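Long-range contacts in penicillin binding protein transpeptidase domain protein (Escherichia coli, PDB 4BJQ), which belongs to the penicillin-binding protein family and is seen here as a small mixed alpha-beta fragment that pairs with a second copy of itself: residues W23-N28 / K65-P70; L52-N57 / H73-S78. One frame throughout, in Å; residues are numbered along the deposited sequence.

Contact 1: residues W23-N28 / K65-P70; sequences WKALAN and KKLKLP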
loop_
_atom_site.group_PDB
_atom_site.type_symbol
_atom_site.label_atom_id
_atom_site.label_comp_id
_atom_site.label_asym_id
_atom_site.label_seq_id
_atom_site.Cartn_x
_atom_site.Cartn_y
_atom_site.Cartn_z
ATOM N N TRP A 23 -0.142 -5.556 6.493
ATOM C CA TRP A 23 1.311 -5.737 6.630
ATOM C C TRP A 23 1.683 -6.111 8.060
ATOM O O TRP A 23 2.451 -7.051 8.274
ATOM C CB TRP A 23 2.098 -4.499 6.181
ATOM C CG TRP A 23 2.175 -4.356 4.673
ATOM C CD1 TRP A 23 1.629 -3.352 3.920
ATOM C CD2 TRP A 23 2.815 -5.254 3.741
ATOM N NE1 TRP A 23 1.900 -3.557 2.591
ATOM C CE2 TRP A 23 2.615 -4.719 2.446
ATOM C CE3 TRP A 23 3.535 -6.455 3.875
ATOM C CZ2 TRP A 23 3.122 -5.336 1.284
ATOM C CZ3 TRP A 23 4.038 -7.067 2.731
ATOM C CH2 TRP A 23 3.820 -6.507 1.442
ATOM N N LYS A 24 1.145 -5.370 9.028
ATOM C CA LYS A 24 1.281 -5.708 10.452
ATOM C C LYS A 24 0.800 -7.126 10.735
ATOM O O LYS A 24 1.453 -7.863 11.455
ATOM C CB LYS A 24 0.468 -4.753 11.321
ATOM C CG LYS A 24 1.131 -3.430 11.591
ATOM C CD LYS A 24 0.143 -2.473 12.272
ATOM C CE LYS A 24 0.475 -1.022 11.924
ATOM N NZ LYS A 24 1.927 -0.703 12.195
ATOM N N ALA A 25 -0.343 -7.498 10.172
ATOM C CA ALA A 25 -0.858 -8.848 10.360
ATOM C C ALA A 25 0.098 -9.933 9.824
ATOM O O ALA A 25 0.216 -10.992 10.442
ATOM C CB ALA A 25 -2.258 -8.987 9.764
ATOM N N LEU A 26 0.769 -9.672 8.689
ATOM C CA LEU A 26 1.758 -10.609 8.151
ATOM C C LEU A 26 2.920 -10.747 9.142
ATOM O O LEU A 26 3.315 -11.860 9.491
ATOM C CB LEU A 26 2.274 -10.182 6.756
ATOM C CG LEU A 26 3.413 -10.990 6.085
ATOM C CD1 LEU A 26 3.039 -12.440 5.880
ATOM C CD2 LEU A 26 3.867 -10.389 4.741
ATOM N N ALA A 27 3.451 -9.612 9.584
ATOM C CA ALA A 27 4.582 -9.593 10.502
ATOM C C ALA A 27 4.293 -10.361 11.800
ATOM O O ALA A 27 5.101 -11.202 12.195
ATOM C CB ALA A 27 5.008 -8.159 10.788
ATOM N N ASN A 28 3.154 -10.066 12.441
ATOM C CA ASN A 28 2.695 -10.758 13.647
ATOM C C ASN A 28 2.563 -12.272 13.449
ATOM O O ASN A 28 3.049 -13.055 14.263
ATOM C CB ASN A 28 1.330 -10.224 14.111
ATOM C CG ASN A 28 1.346 -8.751 14.487
ATOM O OD1 ASN A 28 2.404 -8.145 14.713
ATOM N ND2 ASN A 28 0.154 -8.165 14.579
ATOM N N LYS A 65 -2.209 -15.722 2.459
ATOM C CA LYS A 65 -2.782 -15.509 1.133
ATOM C C LYS A 65 -3.986 -14.565 1.165
ATOM O O LYS A 65 -4.081 -13.652 0.346
ATOM C CB LYS A 65 -3.186 -16.832 0.489
ATOM C CG LYS A 65 -3.295 -16.753 -1.054
ATOM C CD LYS A 65 -4.542 -17.501 -1.539
ATOM C CE LYS A 65 -4.242 -18.436 -2.720
ATOM N NZ LYS A 65 -3.751 -17.740 -3.952
ATOM N N LYS A 66 -4.874 -14.769 2.135
ATOM C CA LYS A 66 -6.132 -14.012 2.226
ATOM C C LYS A 66 -5.944 -12.543 2.629
ATOM O O LYS A 66 -6.861 -11.728 2.471
ATOM C CB LYS A 66 -7.121 -14.712 3.158
ATOM C CG LYS A 66 -7.636 -16.039 2.630
ATOM C CD LYS A 66 -8.752 -16.579 3.522
ATOM C CE LYS A 66 -8.934 -18.087 3.367
ATOM N NZ LYS A 66 -9.423 -18.497 2.023
ATOM N N LEU A 67 -4.756 -12.207 3.136
ATOM C CA LEU A 67 -4.367 -10.806 3.359
ATOM C C LEU A 67 -4.247 -10.016 2.034
ATOM O O LEU A 67 -4.302 -8.774 2.036
ATOM C CB LEU A 67 -3.043 -10.715 4.144
ATOM C CG LEU A 67 -2.986 -11.226 5.595
ATOM C CD1 LEU A 67 -1.559 -11.242 6.106
ATOM C CD2 LEU A 67 -3.882 -10.419 6.543
ATOM N N LYS A 68 -4.074 -10.737 0.920
ATOM C CA LYS A 68 -4.047 -10.147 -0.431
ATOM C C LYS A 68 -3.066 -8.981 -0.497
ATOM O O LYS A 68 -3.413 -7.880 -0.927
ATOM C CB LYS A 68 -5.458 -9.714 -0.881
ATOM C CG LYS A 68 -6.487 -10.853 -0.938
ATOM C CD LYS A 68 -7.631 -10.565 -1.931
ATOM C CE LYS A 68 -8.530 -9.425 -1.457
ATOM N NZ LYS A 68 -9.372 -8.824 -2.565
ATOM N N LEU A 69 -1.841 -9.228 -0.035
ATOM C CA LEU A 69 -0.839 -8.184 0.064
ATOM C C LEU A 69 -0.063 -8.068 -1.255
ATOM O O LEU A 69 0.374 -9.079 -1.824
ATOM C CB LEU A 69 0.107 -8.464 1.248
ATOM C CG LEU A 69 -0.361 -8.160 2.693
ATOM C CD1 LEU A 69 0.501 -8.871 3.703
ATOM C CD2 LEU A 69 -0.381 -6.659 3.024
ATOM N N PRO A 70 0.131 -6.833 -1.735
ATOM C CA PRO A 70 0.852 -6.622 -2.998
ATOM C C PRO A 70 2.288 -7.140 -2.891
ATOM O O PRO A 70 2.988 -6.870 -1.892
ATOM C CB PRO A 70 0.835 -5.090 -3.163
ATOM C CG PRO A 70 0.741 -4.575 -1.748
ATOM C CD PRO A 70 -0.133 -5.563 -1.021
#
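The indole of W23 and the forked end of L69 set the pattern of this helix-to-loop contact, a clear instance of a branched aliphatic side chain fitting both its methyls against an aromatic neighbour. L69 CD2 lies over one face of the indole, 3.6 Å from the centroid of the five-membered ring and only 11° off its normal, which makes a well-centred CH-pi contact. The other methyl, CD1, lies between the benzo side of the indole and L26, about one helical turn on, whose CB it meets at 3.8 Å. W23 itself starts out away from the loop. With CG beside the backbone N and anti to the carbonyl carbon (chi1 -76°), its ring swings back so that the six-membered end reaches P70. There the carbonyl oxygen of P70 sits at the ring edge, near its plane, 3.5 Å from W23 CH2, while the proline ring brings CG to 3.9 Å from W23 CZ2.

A second fork, that of L67, spreads its two methyls over A25 and L26: CD2 rests 3.9 Å from A25 CB, and CD1 lies 3.8 Å from the backbone N of L26. K68 takes a positive phi (51°) where the chain departs from helical geometry. L67 and L69 both direct CB toward 23-28. No hydrogen bond crosses; the join is apolar.

In the fold, helix 19-30 thus packs on the exit from helix 58-66. W23 and L26 also touch I72 of strand 72-76, A25 meets Y63 and L26 meets I64 of helix 58-66, and W23 packs on I17 of the second subunit.

Contact 2: residues L52-N57 / H73-S78; sequences LARQVN and HLREES. With SO4 (sulfate ion), chain J.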
loop_
_atom_site.group_PDB
_atom_site.type_symbol
_atom_site.label_atom_id
_atom_site.label_comp_id
_atom_site.label_asym_id
_atom_site.label_seq_id
_atom_site.Cartn_x
_atom_site.Cartn_y
_atom_site.Cartn_z
ATOM N N LEU A 52 10.662 -15.345 2.325
ATOM C CA LEU A 52 10.289 -14.846 3.653
ATOM C C LEU A 52 10.234 -15.993 4.660
ATOM O O LEU A 52 10.818 -15.914 5.756
ATOM C CB LEU A 52 8.945 -14.090 3.593
ATOM C CG LEU A 52 8.935 -12.796 2.756
ATOM C CD1 LEU A 52 7.578 -12.067 2.812
ATOM C CD2 LEU A 52 10.072 -11.863 3.170
ATOM N N ALA A 53 9.537 -17.059 4.276
ATOM C CA ALA A 53 9.366 -18.229 5.125
ATOM C C ALA A 53 9.251 -19.519 4.326
ATOM O O ALA A 53 8.871 -19.507 3.167
ATOM C CB ALA A 53 8.163 -18.051 6.062
ATOM N N ARG A 54 9.580 -20.627 4.973
ATOM C CA ARG A 54 9.718 -21.913 4.330
ATOM C C ARG A 54 8.982 -22.968 5.141
ATOM O O ARG A 54 8.914 -22.889 6.371
ATOM C CB ARG A 54 11.198 -22.317 4.251
ATOM C CG ARG A 54 12.149 -21.356 3.499
ATOM C CD ARG A 54 11.677 -21.028 2.083
ATOM N NE ARG A 54 11.544 -22.208 1.234
ATOM C CZ ARG A 54 12.527 -22.741 0.508
ATOM N NH1 ARG A 54 13.740 -22.203 0.517
ATOM N NH2 ARG A 54 12.298 -23.827 -0.225
ATOM N N GLN A 55 8.456 -23.976 4.451
ATOM C CA GLN A 55 7.747 -25.071 5.111
ATOM C C GLN A 55 6.629 -24.511 5.989
ATOM O O GLN A 55 6.487 -24.895 7.150
ATOM C CB GLN A 55 8.706 -25.945 5.959
ATOM C CG GLN A 55 10.034 -26.371 5.282
ATOM C CD GLN A 55 9.859 -27.156 3.983
ATOM O OE1 GLN A 55 10.595 -26.934 3.016
ATOM N NE2 GLN A 55 8.896 -28.070 3.956
ATOM N N VAL A 56 5.847 -23.589 5.436
ATOM C CA VAL A 56 4.758 -22.979 6.191
ATOM C C VAL A 56 3.522 -23.862 6.054
ATOM O O VAL A 56 3.091 -24.156 4.940
ATOM C CB VAL A 56 4.465 -21.518 5.736
ATOM C CG1 VAL A 56 3.285 -20.923 6.510
ATOM C CG2 VAL A 56 5.695 -20.640 5.920
ATOM N N ASN A 57 2.975 -24.289 7.195
ATOM C CA ASN A 57 1.767 -25.119 7.229
ATOM C C ASN A 57 0.580 -24.386 6.576
ATOM O O ASN A 57 0.523 -23.155 6.616
ATOM C CB ASN A 57 1.441 -25.555 8.671
ATOM C CG ASN A 57 2.595 -26.288 9.339
ATOM O OD1 ASN A 57 2.628 -27.516 9.371
ATOM N ND2 ASN A 57 3.555 -25.535 9.866
ATOM N N HIS A 73 3.673 -13.644 -2.410
ATOM C CA HIS A 73 3.320 -14.832 -3.171
ATOM C C HIS A 73 3.671 -16.101 -2.414
ATOM O O HIS A 73 4.540 -16.104 -1.524
ATOM C CB HIS A 73 4.057 -14.850 -4.515
ATOM C CG HIS A 73 3.815 -13.637 -5.357
ATOM N ND1 HIS A 73 2.819 -13.580 -6.307
ATOM C CD2 HIS A 73 4.445 -12.439 -5.398
ATOM C CE1 HIS A 73 2.836 -12.395 -6.891
ATOM N NE2 HIS A 73 3.814 -11.686 -6.358
ATOM N N LEU A 74 3.011 -17.180 -2.815
ATOM C CA LEU A 74 3.220 -18.499 -2.249
ATOM C C LEU A 74 3.513 -19.485 -3.369
ATOM O O LEU A 74 2.986 -19.341 -4.482
ATOM C CB LEU A 74 1.958 -18.962 -1.517
ATOM C CG LEU A 74 1.463 -18.327 -0.218
ATOM C CD1 LEU A 74 0.854 -16.938 -0.419
ATOM C CD2 LEU A 74 0.420 -19.261 0.351
ATOM N N ARG A 75 4.351 -20.478 -3.081
ATOM C CA ARG A 75 4.473 -21.660 -3.940
ATOM C C ARG A 75 4.572 -22.923 -3.083
ATOM O O ARG A 75 4.993 -22.862 -1.925
ATOM C CB ARG A 75 5.671 -21.568 -4.908
ATOM C CG ARG A 75 7.031 -21.637 -4.230
ATOM C CD ARG A 75 8.016 -22.531 -4.969
ATOM N NE ARG A 75 8.879 -23.198 -3.998
ATOM C CZ ARG A 75 10.093 -22.780 -3.660
ATOM N NH1 ARG A 75 10.616 -21.715 -4.234
ATOM N NH2 ARG A 75 10.793 -23.435 -2.755
ATOM N N GLU A 76 4.161 -24.056 -3.648
ATOM C CA GLU A 76 4.386 -25.367 -3.022
ATOM C C GLU A 76 5.871 -25.648 -2.894
ATOM O O GLU A 76 6.663 -25.262 -3.756
ATOM C CB GLU A 76 3.757 -26.495 -3.850
ATOM C CG GLU A 76 2.249 -26.656 -3.690
ATOM C CD GLU A 76 1.818 -27.189 -2.317
ATOM O OE1 GLU A 76 2.582 -27.943 -1.670
ATOM O OE2 GLU A 76 0.691 -26.859 -1.893
ATOM N N GLU A 77 6.242 -26.337 -1.823
ATOM C CA GLU A 77 7.626 -26.774 -1.642
ATOM C C GLU A 77 7.893 -28.227 -1.992
ATOM O O GLU A 77 6.999 -28.930 -2.459
ATOM C CB GLU A 77 8.098 -26.484 -0.238
ATOM C CG GLU A 77 9.056 -25.323 -0.211
ATOM C CD GLU A 77 8.974 -24.619 1.075
ATOM O OE1 GLU A 77 7.996 -24.860 1.795
ATOM O OE2 GLU A 77 9.872 -23.842 1.385
ATOM N N SER A 78 9.148 -28.634 -1.784
ATOM C CA SER A 78 9.658 -29.992 -2.026
ATOM C C SER A 78 10.347 -30.099 -3.382
ATOM O O SER A 78 11.536 -29.779 -3.511
ATOM C CB SER A 78 8.567 -31.063 -1.873
ATOM O OG SER A 78 9.124 -32.370 -1.961
HETATM S S SO4 J . 15.914 -24.317 -1.482
HETATM O O1 SO4 J . 15.444 -24.852 -2.758
HETATM O O2 SO4 J . 17.199 -24.923 -1.137
HETATM O O3 SO4 J . 16.045 -22.862 -1.575
HETATM O O4 SO4 J . 14.954 -24.639 -0.433
#
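One carboxylate, that of E77, accepts every hydrogen bond that crosses between these two segments and shows how a single acidic group can tie a chain corner to a terminal tail. The ionic part is a salt bridge with R54, whose chain is bent at chi2 and chi3. R54 NE meets E77 OE2 nearly along the oxygen's C-O axis; OE2 lies close to the guanidinium plane, and the guanidinium and carboxylate planes are 26° apart, nearly coplanar. At 2.3 Å this R54 NE to E77 OE2 bond is shorter than a normal hydrogen bond, so it may reflect crowding or positional error and should not be read as unusual strength; R54 NH2 adds a weak bond to the same oxygen.

Backbone hydrogen bonding holds the other oxygen. Q55 N, at the corner where the chain takes a positive phi, donates to the syn lone pair of E77 OE1 at 2.8 Å. The Q55 side chain folds back so that its amide stacks on the carboxylate, the planes 11° apart and Q55 OE1 3.4 Å from E77 CD.

Like charges also crowd here: R54 NH2 and R75 NH2, both donors, approach to 3.0 Å without bonding. A sulfate ion, probably from the crystallisation liquor, may offset some of this repulsion, since its O4 accepts from R54 NH2 at 2.8 Å and also from R54 NH1. R75 NE gives a weak bond to E76 O, whereas R75 NH1 bonds to the hydroxyl of Y51, whose ring makes a cation-pi contact with R54.

This surface cluster lies at the corner that breaks strand 50-56 and just beyond the end of strand 72-76. V56 and L74 pack on A61 of helix 58-66, L52 rests on helix 34-42, and both segments join an antiparallel ladder with a strand of the second subunit.

How the contacts relate
Helix 58-66 is the common element: it runs between strands 50-56 and 72-76, contact 1 is made by the chain that follows its C-terminal end, and it only flanks contact 2, through A61. The centre of contact 1 lies about 5 Å from the centre of the chain and is partly buried, whereas the centre of contact 2, a surface contact, lies about 15 Å from it. Their chemistry follows: methyls and an aromatic face inside, charges, a backbone amide and a bound ion outside. The two touch where K65 CB lies 4.1 Å from L74 CD1. Both reach the second subunit, contact 1 by apolar packing, contact 2 through a shared antiparallel sheet and polar bonds.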